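PDB 2QRU: Alpha/beta hydrolase fold-3 domain-containing protein from Enterococcus faecalis, which is of unknown specific function but has the alpha/beta hydrolase fold and probably acts as a hydrolase. Local coordinates for residues P47-E52 / Q254-S259; T55-T60 / Q266-L271; F214-S219 / H249-Q254. All coordinates share one frame; numbering follows the deposited sequence. Where two conformers were deposited one is given.

How the interactions relate
Of the parts in contact, helix 48-55 comes first and the turn into strand 59-64 follows; both wait some two hundred residues for their partners near the C terminus. Interaction 3 closes the shortest loop, about thirty residues from strand 213-218 to the loop of residues 249-254, and it lies within the larger loops closed by the other two. Interactions 1 and 2 cross, since their segments alternate along the chain, and both end on helix 258-272, one at its start and the other near its end. Leu50 touches Leu267 between them, Leu252 links interactions 1 and 3, and Trp270 and Leu267 pack on Phe214, so helix 258-272 is tied to helix 48-55 and to the sheet.

Interaction 1 of 3, residues P47-E52 / Q254-S259; sequences PEELKE and QTKDPS. With EDO (1,2-ethanediol), chain E; EDO (1,2-ethanediol), chain C.
Glu49, on the first turn of helix 48-55, reaches across to Thr255 and Lys256 in the type I beta turn, Gln254 to Asp257, that leads into the last helix of this alpha/beta hydrolase fold. The glutamate leaves its helix with CG anti to the carbonyl carbon (chi1 -67°) and then bends at chi2, which swings the carboxylate round toward the turn. Lys256 arrives at about a right angle to it, and its long, exposed chain brings NZ to the carboxylate although its first side-chain bond is not directed at the helix. The salt bridge measures 2.9 Å from Lys256 NZ to Glu49 OE2; the ammonium sits on the anti side of that oxygen, 16° out of the carboxylate plane. Thr255 OG1 lies 3.1 Å from Glu49 OE1. The threonine methyl also leans toward residues 47-52, Thr255 CG2 resting 3.8 Å from Pro47 CB, a small apolar patch beside the charged one. A branched side chain thus puts an oxygen near the carboxylate and a methyl on the proline. Pro47 is tolerated at the N-cap of helix 48-55 because the helix does not call on its missing N-H; its ring also touches Leu252.

On the same helix, Lys51 NZ bridges Glu48 OE2 and Glu52 OE2, a surface network that would be expected to offset the local crowding of acidic groups. An ethanediol, probably from the crystallisation liquor, donates to Glu48 OE2 as well. Beyond Lys256, Asp257 caps helix 258-272, a place favoured by a short acidic side chain that can turn back onto the first free N-H groups: Ser259 N lies 3.0 Å from Asp257 OD2 and approaches from above the carboxylate plane, 39° out of it.

Interaction 2 of 3, residues T55-T60 / Q266-L271; sequences TSNGYT and QLDSWL
Asn57 turns its CG anti to its own carbonyl carbon (chi1 -80°), while Asp268 swings its CG anti to the backbone N (chi1 -175°), and the two short polar ends meet. Asn57 ND2 donates to Asp268 OD1 at 2.8 Å, nearly straight at 161°. The acceptor lies in the plane of the amide, whereas the donor stands above the carboxylate plane. Asn57 ND2 also donates to Leu53 O, and Lys272 NZ reaches both Asn57 OD1 and Asp268 OD2, so the amide is gripped at both ends. A water donates to Ser56 OG and Asp268 OD1, bridging the segments beside the direct bond; a second water joins Tyr59 OH to Leu271 O. Leu271 CD1 lies in loose van der Waals contact, 4.1 Å from Asn57 ND2. Gly58, the C-prime residue of a Schellman motif, has a positive phi at which any CB would press against Asn57 O, which calls for glycine. That motif ends helix 48-55 and sends the chain into strand 59-64, so the contact fastens this helix-to-strand turn to the last turns of helix 258-272, while Leu267 and Leu271 pack on helix 48-55 and Leu267 and Trp270 on strand 127-130.

Interaction 3 of 3, residues F214-S219 / H249-Q254; sequences FSTASS and HDFLKQ. With PO4 (phosphate ion), chain B.
His249 begins the second segment, its side chain starting away from strand 213-218 yet its backbone linked to that strand: a water donates to His249 O and accepts from Ser218 N, each bond 2.9 Å long. The imidazole instead turns to a phosphate ion, probably from the crystallisation liquor, which lies at the ring edge. His249 NE2 donates to phosphate O1 at 3.0 Å, with a bent N-H...O angle of 137°, and more weakly to O3. On its other nitrogen, His249 ND1 bonds to Asp221 OD2, which fixes the rotation of the ring.

Asp250 follows at the centre of an inverse gamma turn. Phe251 then opens a short 3-10 segment and carries the direct packing. Its CG lies between the backbone N and the carbonyl carbon (chi1 60°), a placement that sends the ring out to the strand, where its edge meets the Thr216 side chain and the backbone at Ala217 and Ser218. Phe251 CZ comes 3.6 Å from Thr216 OG1, and Phe251 CE2 lies 3.9 Å from Ala217 CA and 3.8 Å from Ser218 N. A large flat apolar group suits this buried place. The small strand residues let it come close, and their polar ends are answered by the main chain: Thr216 OG1 pairs with Lys242 O and Ser218 OG with Leu247 O. The 3-10 segment closes as Gln254 N returns to Phe251 O at 2.9 Å.

Ser104, on a probable nucleophile elbow, hydrogen-bonds His249 NE2; with Asp221 these residues fit the Ser-His-Asp catalytic triad of alpha/beta hydrolases, the histidine borne on a loop after the last strand. The phosphate, also bound by the backbone N-H groups of Gly36, Gly37 and Ala105, occupies a site consistent with the oxyanion hole of this fold.

Interaction 1 of 3, residues P47-E52 / Q254-S259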
loop_
_atom_site.group_PDB
_atom_site.type_symbol
_atom_site.label_atom_id
_atom_site.label_comp_id
_atom_site.label_asym_id
_atom_site.label_seq_id
_atom_site.Cartn_x
_atom_site.Cartn_y
_atom_site.Cartn_z
ATOM N N PRO A 47 -2.270 4.243 -10.902
ATOM C CA PRO A 47 -2.150 5.148 -12.052
ATOM C C PRO A 47 -1.488 4.506 -13.277
ATOM O O PRO A 47 -0.518 3.729 -13.132
ATOM C CB PRO A 47 -1.257 6.272 -11.530
ATOM C CG PRO A 47 -1.485 6.261 -10.040
ATOM C CD PRO A 47 -1.559 4.773 -9.718
ATOM N N GLU A 48 -2.026 4.858 -14.452
ATOM C CA GLU A 48 -1.504 4.382 -15.725
ATOM C C GLU A 48 0.022 4.597 -15.777
ATOM O O GLU A 48 0.783 3.712 -16.219
ATOM C CB GLU A 48 -2.197 5.123 -16.882
ATOM C CG GLU A 48 -1.573 4.872 -18.253
ATOM C CD GLU A 48 -1.672 3.421 -18.718
ATOM O OE1 GLU A 48 -2.590 2.701 -18.267
ATOM O OE2 GLU A 48 -0.837 3.012 -19.570
ATOM N N GLU A 49 0.471 5.762 -15.318
ATOM C CA GLU A 49 1.880 6.143 -15.445
ATOM C C GLU A 49 2.770 5.273 -14.567
ATOM O O GLU A 49 3.923 4.946 -14.954
ATOM C CB GLU A 49 2.106 7.611 -15.096
ATOM C CG GLU A 49 1.495 8.598 -16.047
ATOM C CD GLU A 49 0.013 8.835 -15.806
ATOM O OE1 GLU A 49 -0.595 8.202 -14.914
ATOM O OE2 GLU A 49 -0.553 9.647 -16.557
ATOM N N LEU A 50 2.257 4.913 -13.384
ATOM C CA LEU A 50 3.033 4.069 -12.479
ATOM C C LEU A 50 3.055 2.637 -13.008
ATOM O O LEU A 50 4.103 1.966 -13.017
ATOM C CB LEU A 50 2.474 4.137 -11.054
ATOM C CG LEU A 50 3.197 3.304 -9.991
ATOM C CD1 LEU A 50 4.719 3.639 -9.925
ATOM C CD2 LEU A 50 2.494 3.548 -8.656
ATOM N N LYS A 51 1.897 2.165 -13.478
ATOM C CA LYS A 51 1.834 0.850 -14.117
ATOM C C LYS A 51 2.877 0.770 -15.262
ATOM O O LYS A 51 3.644 -0.197 -15.363
ATOM C CB LYS A 51 0.403 0.577 -14.635
ATOM C CG LYS A 51 0.203 -0.790 -15.287
ATOM C CD LYS A 51 0.465 -0.746 -16.780
ATOM C CE LYS A 51 -0.609 0.087 -17.466
ATOM N NZ LYS A 51 -0.515 0.035 -18.941
ATOM N N GLU A 52 2.958 1.817 -16.071
ATOM C CA GLU A 52 3.907 1.821 -17.188
ATOM C C GLU A 52 5.368 1.852 -16.733
ATOM O O GLU A 52 6.230 1.185 -17.331
ATOM C CB GLU A 52 3.588 2.960 -18.137
ATOM C CG GLU A 52 2.285 2.720 -18.903
ATOM C CD GLU A 52 2.433 1.701 -20.015
ATOM O OE1 GLU A 52 3.070 2.030 -21.033
ATOM O OE2 GLU A 52 1.900 0.582 -19.875
ATOM N N GLN A 254 -2.133 12.923 -8.879
ATOM C CA GLN A 254 -1.709 14.034 -9.764
ATOM C C GLN A 254 -0.441 13.725 -10.538
ATOM O O GLN A 254 0.565 14.438 -10.413
ATOM C CB GLN A 254 -1.429 15.331 -8.991
ATOM C CG GLN A 254 -2.440 15.809 -8.022
ATOM C CD GLN A 254 -1.825 16.843 -7.078
ATOM O OE1 GLN A 254 -1.859 16.680 -5.856
ATOM N NE2 GLN A 254 -1.232 17.890 -7.647
ATOM N N THR A 255 -0.499 12.691 -11.368
ATOM C CA THR A 255 0.690 12.212 -12.081
ATOM C C THR A 255 1.216 13.191 -13.133
ATOM O O THR A 255 2.326 13.030 -13.640
ATOM C CB THR A 255 0.426 10.863 -12.765
ATOM O OG1 THR A 255 -0.654 11.017 -13.701
ATOM C CG2 THR A 255 0.114 9.803 -11.733
ATOM N N LYS A 256 0.405 14.191 -13.465
ATOM C CA LYS A 256 0.770 15.193 -14.454
ATOM C C LYS A 256 1.435 16.428 -13.842
ATOM O O LYS A 256 1.850 17.342 -14.581
ATOM C CB LYS A 256 -0.468 15.603 -15.276
ATOM C CG LYS A 256 -0.563 14.973 -16.654
ATOM C CD LYS A 256 -0.340 13.476 -16.667
ATOM C CE LYS A 256 0.014 13.017 -18.089
ATOM N NZ LYS A 256 0.742 11.699 -18.074
ATOM N N ASP A 257 1.491 16.484 -12.511
ATOM C CA ASP A 257 2.178 17.570 -11.823
ATOM C C ASP A 257 3.684 17.475 -12.073
ATOM O O ASP A 257 4.247 16.380 -12.016
ATOM C CB ASP A 257 1.867 17.575 -10.318
ATOM C CG ASP A 257 2.456 18.796 -9.616
ATOM O OD1 ASP A 257 1.774 19.859 -9.600
ATOM O OD2 ASP A 257 3.623 18.714 -9.175
ATOM N N PRO A 258 4.344 18.603 -12.372
ATOM C CA PRO A 258 5.778 18.581 -12.728
ATOM C C PRO A 258 6.649 17.899 -11.671
ATOM O O PRO A 258 7.611 17.236 -12.032
ATOM C CB PRO A 258 6.140 20.071 -12.876
ATOM C CG PRO A 258 4.878 20.717 -13.188
ATOM C CD PRO A 258 3.789 19.970 -12.473
ATOM N N SER A 259 6.324 18.090 -10.392
ATOM C CA SER A 259 7.070 17.473 -9.299
ATOM C C SER A 259 6.928 15.971 -9.345
ATOM O O SER A 259 7.905 15.257 -9.094
ATOM C CB SER A 259 6.591 17.995 -7.943
ATOM O OG SER A 259 6.920 19.365 -7.843
HETATM C C1 EDO E . 3.000 6.338 -19.780
HETATM O O1 EDO E . 3.527 7.225 -18.788
HETATM C C2 EDO E . 1.494 6.172 -19.604
HETATM O O2 EDO E . 1.036 5.097 -20.449
HETATM C C1 EDO C . 3.254 22.980 -8.094
HETATM O O1 EDO C . 1.965 22.343 -8.024
HETATM C C2 EDO C . 4.320 21.993 -8.566
HETATM O O2 EDO C . 4.539 21.002 -7.550
#

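Interaction 2 of 3, residues T55-T60 / Q266-L271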
loop_
_atom_site.group_PDB
_atom_site.type_symbol
_atom_site.label_atom_id
_atom_site.label_comp_id
_atom_site.label_asym_id
_atom_site.label_seq_id
_atom_site.Cartn_x
_atom_site.Cartn_y
_atom_site.Cartn_z
ATOM N N THR A 55 5.911 -1.903 -16.121
ATOM C CA THR A 55 5.892 -2.825 -17.252
ATOM C C THR A 55 6.974 -2.484 -18.279
ATOM O O THR A 55 7.563 -3.394 -18.878
ATOM C CB THR A 55 4.507 -2.906 -17.924
ATOM O OG1 THR A 55 4.157 -1.630 -18.465
ATOM C CG2 THR A 55 3.438 -3.412 -16.943
ATOM N N SER A 56 7.230 -1.188 -18.505
ATOM C CA SER A 56 8.275 -0.776 -19.455
ATOM C C SER A 56 9.685 -1.198 -19.008
ATOM O O SER A 56 10.620 -1.239 -19.830
ATOM C CB SER A 56 8.251 0.724 -19.689
ATOM O OG SER A 56 8.711 1.388 -18.530
ATOM N N ASN A 57 9.827 -1.474 -17.709
ATOM C CA ASN A 57 11.078 -1.935 -17.108
ATOM C C ASN A 57 11.114 -3.443 -16.877
ATOM O O ASN A 57 12.009 -3.972 -16.206
ATOM C CB ASN A 57 11.355 -1.149 -15.832
ATOM C CG ASN A 57 11.947 0.210 -16.127
ATOM O OD1 ASN A 57 13.029 0.309 -16.734
ATOM N ND2 ASN A 57 11.228 1.263 -15.768
ATOM N N GLY A 58 10.140 -4.141 -17.464
ATOM C CA GLY A 58 10.166 -5.607 -17.463
ATOM C C GLY A 58 9.494 -6.263 -16.277
ATOM O O GLY A 58 9.712 -7.447 -16.033
ATOM N N TYR A 59 8.653 -5.518 -15.559
ATOM C CA TYR A 59 7.890 -6.078 -14.442
ATOM C C TYR A 59 6.405 -6.175 -14.788
ATOM O O TYR A 59 5.751 -5.169 -15.026
ATOM C CB TYR A 59 8.066 -5.198 -13.181
ATOM C CG TYR A 59 9.498 -5.135 -12.734
ATOM C CD1 TYR A 59 10.046 -6.157 -11.952
ATOM C CD2 TYR A 59 10.331 -4.097 -13.149
ATOM C CE1 TYR A 59 11.393 -6.144 -11.572
ATOM C CE2 TYR A 59 11.681 -4.061 -12.761
ATOM C CZ TYR A 59 12.200 -5.079 -11.964
ATOM O OH TYR A 59 13.527 -5.033 -11.606
ATOM N N THR A 60 5.894 -7.395 -14.800
ATOM C CA THR A 60 4.461 -7.640 -14.843
ATOM C C THR A 60 3.867 -7.157 -13.511
ATOM O O THR A 60 4.329 -7.548 -12.439
ATOM C CB THR A 60 4.174 -9.145 -15.053
ATOM O OG1 THR A 60 4.542 -9.517 -16.394
ATOM C CG2 THR A 60 2.690 -9.471 -14.825
ATOM N N GLN A 266 13.022 9.799 -11.450
ATOM C CA GLN A 266 13.912 9.284 -10.384
ATOM C C GLN A 266 13.647 7.814 -10.100
ATOM O O GLN A 266 14.592 6.998 -10.020
ATOM C CB GLN A 266 13.804 10.118 -9.108
ATOM C CG GLN A 266 14.429 11.512 -9.274
ATOM C CD GLN A 266 14.007 12.498 -8.188
ATOM O OE1 GLN A 266 13.073 12.264 -7.420
ATOM N NE2 GLN A 266 14.676 13.646 -8.165
ATOM N N LEU A 267 12.369 7.481 -9.990
ATOM C CA LEU A 267 11.944 6.091 -9.757
ATOM C C LEU A 267 12.357 5.223 -10.948
ATOM O O LEU A 267 12.853 4.106 -10.755
ATOM C CB LEU A 267 10.438 6.012 -9.497
ATOM C CG LEU A 267 9.898 4.591 -9.313
ATOM C CD1 LEU A 267 10.637 3.747 -8.257
ATOM C CD2 LEU A 267 8.386 4.582 -9.016
ATOM N N ASP A 268 12.165 5.741 -12.163
ATOM C CA ASP A 268 12.522 4.973 -13.367
ATOM C C ASP A 268 14.015 4.665 -13.368
ATOM O O ASP A 268 14.431 3.512 -13.592
ATOM C CB ASP A 268 12.121 5.718 -14.645
ATOM C CG ASP A 268 12.383 4.892 -15.875
ATOM O OD1 ASP A 268 11.565 4.028 -16.194
ATOM O OD2 ASP A 268 13.453 5.090 -16.500
ATOM N N SER A 269 14.831 5.679 -13.095
ATOM C CA SER A 269 16.282 5.500 -13.049
ATOM C C SER A 269 16.659 4.470 -11.976
ATOM O O SER A 269 17.500 3.604 -12.224
ATOM C CB SER A 269 16.976 6.834 -12.771
ATOM O OG SER A 269 18.387 6.684 -12.678
ATOM N N TRP A 270 16.034 4.575 -10.802
ATOM C CA TRP A 270 16.320 3.651 -9.676
ATOM C C TRP A 270 15.906 2.216 -10.056
ATOM O O TRP A 270 16.651 1.246 -9.740
ATOM C CB TRP A 270 15.556 4.114 -8.446
ATOM C CG TRP A 270 15.777 3.297 -7.202
ATOM C CD1 TRP A 270 16.741 3.488 -6.254
ATOM C CD2 TRP A 270 14.961 2.208 -6.752
ATOM N NE1 TRP A 270 16.596 2.550 -5.241
ATOM C CE2 TRP A 270 15.517 1.751 -5.519
ATOM C CE3 TRP A 270 13.839 1.548 -7.281
ATOM C CZ2 TRP A 270 14.962 0.700 -4.800
ATOM C CZ3 TRP A 270 13.260 0.488 -6.544
ATOM C CH2 TRP A 270 13.840 0.077 -5.316
ATOM N N LEU A 271 14.753 2.068 -10.713
ATOM C CA LEU A 271 14.292 0.730 -11.144
ATOM C C LEU A 271 15.276 0.110 -12.121
ATOM O O LEU A 271 15.562 -1.099 -12.051
ATOM C CB LEU A 271 12.910 0.784 -11.788
ATOM C CG LEU A 271 11.719 0.970 -10.866
ATOM C CD1 LEU A 271 10.505 1.143 -11.753
ATOM C CD2 LEU A 271 11.537 -0.226 -9.928
HETATM O O HOH W 1 10.716 3.232 -18.631
HETATM O O HOH W 2 15.099 -3.482 -13.411
#

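Interaction 3 of 3, residues F214-S219 / H249-Q254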
loop_
_atom_site.group_PDB
_atom_site.type_symbol
_atom_site.label_atom_id
_atom_site.label_comp_id
_atom_site.label_asym_id
_atom_site.label_seq_id
_atom_site.Cartn_x
_atom_site.Cartn_y
_atom_site.Cartn_z
ATOM N N PHE A 214 12.825 2.209 -2.591
ATOM C CA PHE A 214 12.669 3.590 -3.086
ATOM C C PHE A 214 11.479 4.189 -2.371
ATOM O O PHE A 214 10.346 3.670 -2.459
ATOM C CB PHE A 214 12.419 3.614 -4.586
ATOM C CG PHE A 214 12.294 5.002 -5.150
ATOM C CD1 PHE A 214 11.074 5.716 -5.058
ATOM C CD2 PHE A 214 13.414 5.599 -5.760
ATOM C CE1 PHE A 214 10.975 7.011 -5.610
ATOM C CE2 PHE A 214 13.342 6.906 -6.292
ATOM C CZ PHE A 214 12.128 7.613 -6.231
ATOM N N SER A 215 11.725 5.265 -1.620
ATOM C CA SER A 215 10.709 5.797 -0.698
ATOM C C SER A 215 10.494 7.276 -0.983
ATOM O O SER A 215 11.457 8.011 -1.166
ATOM C CB SER A 215 11.203 5.665 0.752
ATOM O OG SER A 215 10.241 6.151 1.690
ATOM N N THR A 216 9.240 7.724 -1.007
ATOM C CA THR A 216 8.927 9.114 -1.343
ATOM C C THR A 216 7.650 9.578 -0.621
ATOM O O THR A 216 6.732 8.798 -0.389
ATOM C CB THR A 216 8.764 9.270 -2.889
ATOM O OG1 THR A 216 8.463 10.634 -3.215
ATOM C CG2 THR A 216 7.619 8.360 -3.426
ATOM N N ALA A 217 7.618 10.869 -0.286
ATOM C CA ALA A 217 6.468 11.474 0.401
ATOM C C ALA A 217 6.633 12.965 0.330
ATOM O O ALA A 217 7.748 13.468 0.117
ATOM C CB ALA A 217 6.407 11.046 1.858
ATOM N N SER A 218 5.506 13.656 0.473
ATOM C CA SER A 218 5.487 15.103 0.453
ATOM C C SER A 218 5.738 15.687 1.835
ATOM O O SER A 218 5.127 15.247 2.824
ATOM C CB SER A 218 4.126 15.580 -0.037
ATOM O OG SER A 218 4.056 16.990 0.094
ATOM N N SER A 219 6.600 16.701 1.888
ATOM C CA SER A 219 6.848 17.464 3.131
ATOM C C SER A 219 5.579 18.031 3.746
ATOM O O SER A 219 5.475 18.150 4.975
ATOM C CB SER A 219 7.846 18.597 2.889
ATOM O OG SER A 219 7.374 19.569 1.948
ATOM N N HIS A 249 -0.898 14.764 0.546
ATOM C CA HIS A 249 -0.607 13.350 0.796
ATOM C C HIS A 249 -0.584 12.447 -0.448
ATOM O O HIS A 249 0.460 11.839 -0.786
ATOM C CB HIS A 249 -1.627 12.822 1.822
ATOM C CG HIS A 249 -1.545 11.345 2.080
ATOM N ND1 HIS A 249 -0.427 10.743 2.610
ATOM C CD2 HIS A 249 -2.455 10.356 1.898
ATOM C CE1 HIS A 249 -0.650 9.450 2.748
ATOM N NE2 HIS A 249 -1.871 9.188 2.314
ATOM N N ASP A 250 -1.734 12.330 -1.122
ATOM C CA ASP A 250 -1.891 11.240 -2.088
ATOM C C ASP A 250 -1.485 11.684 -3.468
ATOM O O ASP A 250 -2.312 11.716 -4.390
ATOM C CB ASP A 250 -3.341 10.715 -2.093
ATOM C CG ASP A 250 -3.489 9.394 -2.852
ATOM O OD1 ASP A 250 -2.508 8.619 -3.021
ATOM O OD2 ASP A 250 -4.616 9.109 -3.285
ATOM N N PHE A 251 -0.214 12.045 -3.635
ATOM C CA PHE A 251 0.130 12.734 -4.896
ATOM C C PHE A 251 0.150 11.845 -6.149
ATOM O O PHE A 251 0.266 12.374 -7.274
ATOM C CB PHE A 251 1.394 13.587 -4.772
ATOM C CG PHE A 251 2.631 12.799 -4.403
ATOM C CD1 PHE A 251 3.257 12.044 -5.372
ATOM C CD2 PHE A 251 3.163 12.845 -3.100
ATOM C CE1 PHE A 251 4.432 11.315 -5.061
ATOM C CE2 PHE A 251 4.339 12.141 -2.805
ATOM C CZ PHE A 251 4.960 11.394 -3.781
ATOM N N LEU A 252 -0.028 10.518 -5.980
ATOM C CA LEU A 252 -0.273 9.653 -7.165
ATOM C C LEU A 252 -1.594 9.992 -7.902
ATOM O O LEU A 252 -1.800 9.566 -9.051
ATOM C CB LEU A 252 -0.216 8.159 -6.823
ATOM C CG LEU A 252 1.169 7.580 -6.476
ATOM C CD1 LEU A 252 0.927 6.195 -6.021
ATOM C CD2 LEU A 252 2.003 7.569 -7.721
ATOM N N LYS A 253 -2.462 10.774 -7.264
ATOM C CA LYS A 253 -3.670 11.294 -7.943
ATOM C C LYS A 253 -3.338 12.354 -8.988
ATOM O O LYS A 253 -4.169 12.654 -9.880
ATOM C CB LYS A 253 -4.635 11.882 -6.929
ATOM C CG LYS A 253 -5.285 10.864 -6.027
ATOM C CD LYS A 253 -6.385 11.507 -5.221
ATOM C CE LYS A 253 -5.839 12.613 -4.316
ATOM N NZ LYS A 253 -6.904 13.153 -3.433
ATOM N N GLN A 254 -2.133 12.923 -8.879
ATOM C CA GLN A 254 -1.709 14.034 -9.764
ATOM C C GLN A 254 -0.441 13.725 -10.538
ATOM O O GLN A 254 0.565 14.438 -10.413
ATOM C CB GLN A 254 -1.429 15.331 -8.991
ATOM C CG GLN A 254 -2.440 15.809 -8.022
ATOM C CD GLN A 254 -1.825 16.843 -7.078
ATOM O OE1 GLN A 254 -1.859 16.680 -5.856
ATOM N NE2 GLN A 254 -1.232 17.890 -7.647
HETATM P P PO4 B . -4.629 6.536 2.234
HETATM O O1 PO4 B . -3.882 7.271 3.337
HETATM O O2 PO4 B . -6.114 6.836 2.395
HETATM O O3 PO4 B . -4.249 7.081 0.854
HETATM O O4 PO4 B . -4.294 5.057 2.336
HETATM O O HOH W 3 2.982 12.319 0.660
#